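Local atomic coordinates of uncharacterized conserved protein YiiM (Geobacillus stearothermophilus, PDB entry 5YHH), a protein that belongs to the MOSC-domain family, is linked to hydroxylaminopurine resistance, and probably acts as an oxidoreductase using a molybdenum cofactor. Residues A[89-92]-A[93-96]. Numbering follows the deposited sequence.
Sequences FGEN and WTLL
In the MOSC domain, the loop after helix 71-80 runs directly into the mixed-sheet strand 93-96, and at this junction the carboxylate of E91 reaches T94, three residues further on. The T94 hydroxyl is the donor: OG1 lies 2.6 Å from E91 OE2, which it meets on the anti side, 18° out of the carboxylate plane. In the glutamate, chi1 (70°) sets CG between the backbone N and the carbonyl carbon, where CG lies 3.3 Å from W93 O, and a bend at chi2 then turns the carboxylate toward T94. The other oxygen, OE1, accepts the backbone N-H of F89 through its syn lone pair, with N 2.9 Å away and an N-H...O angle of 131°. OE2 also accepts a hydrogen bond from the backbone N of G87, so both carboxylate oxygens of this buried group are engaged. N13, on strand 8-19, joins the network by giving ND2 to T94 OG1 and to E91 O. Before the strand, N92 turns its end away, OD1 accepting from C66 N on strand 65-69. The W93 indole has the preceding peptide at its edge, near the ring plane, with CD1 3.4 Å from N92 C.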
# COMPACT_ATOMS: atom_id res chain seq x y z
N PHE A 89 5.10 8.57 4.27
CA PHE A 89 4.31 7.45 4.85
C PHE A 89 5.04 6.13 4.91
O PHE A 89 4.44 5.07 5.17
CB PHE A 89 2.93 7.34 4.19
CG PHE A 89 1.98 8.43 4.65
CD1 PHE A 89 2.33 9.75 4.53
CD2 PHE A 89 0.80 8.13 5.29
CE1 PHE A 89 1.50 10.75 5.06
CE2 PHE A 89 -0.03 9.14 5.78
CZ PHE A 89 0.33 10.42 5.66
N GLY A 90 6.36 6.22 4.79
CA GLY A 90 7.22 5.06 4.83
C GLY A 90 7.07 4.23 3.58
O GLY A 90 7.48 3.08 3.58
N GLU A 91 6.52 4.79 2.51
CA GLU A 91 6.22 3.98 1.32
C GLU A 91 7.48 3.69 0.48
O GLU A 91 8.35 4.53 0.36
CB GLU A 91 5.11 4.64 0.48
CG GLU A 91 5.48 5.94 -0.28
CD GLU A 91 5.61 7.18 0.52
OE1 GLU A 91 5.52 7.14 1.78
OE2 GLU A 91 5.75 8.26 -0.15
N ASN A 92 7.59 2.49 -0.08
CA ASN A 92 8.62 2.20 -1.09
C ASN A 92 8.40 3.02 -2.35
O ASN A 92 9.37 3.55 -2.95
CB ASN A 92 8.62 0.71 -1.47
CG ASN A 92 8.79 -0.19 -0.29
OD1 ASN A 92 7.82 -0.66 0.33
ND2 ASN A 92 10.04 -0.41 0.08
N TRP A 93 7.14 3.12 -2.76
CA TRP A 93 6.75 3.75 -4.02
C TRP A 93 5.73 4.86 -3.72
O TRP A 93 4.64 4.59 -3.20
CB TRP A 93 6.07 2.74 -4.94
CG TRP A 93 6.93 1.68 -5.55
CD1 TRP A 93 8.24 1.41 -5.29
CD2 TRP A 93 6.49 0.69 -6.49
NE1 TRP A 93 8.65 0.31 -6.03
CE2 TRP A 93 7.59 -0.13 -6.78
CE3 TRP A 93 5.27 0.45 -7.12
CZ2 TRP A 93 7.51 -1.20 -7.69
CZ3 TRP A 93 5.17 -0.58 -8.01
CH2 TRP A 93 6.29 -1.40 -8.29
N THR A 94 6.11 6.09 -4.03
CA THR A 94 5.21 7.21 -4.02
C THR A 94 4.58 7.26 -5.39
O THR A 94 5.27 7.36 -6.40
CB THR A 94 5.95 8.52 -3.75
OG1 THR A 94 6.71 8.38 -2.55
CG2 THR A 94 4.93 9.65 -3.61
N LEU A 95 3.26 7.21 -5.42
CA LEU A 95 2.56 7.09 -6.68
C LEU A 95 1.94 8.39 -7.11
O LEU A 95 1.72 9.30 -6.30
CB LEU A 95 1.48 6.03 -6.55
CG LEU A 95 1.88 4.59 -6.23
CD1 LEU A 95 0.67 3.63 -6.43
CD2 LEU A 95 3.08 4.13 -7.05
N LEU A 96 1.69 8.48 -8.41
CA LEU A 96 0.86 9.54 -8.98
C LEU A 96 -0.19 8.90 -9.91
O LEU A 96 0.12 7.96 -10.66
CB LEU A 96 1.74 10.53 -9.75
CG LEU A 96 1.03 11.72 -10.37
CD1 LEU A 96 0.60 12.73 -9.24
CD2 LEU A 96 1.98 12.38 -11.40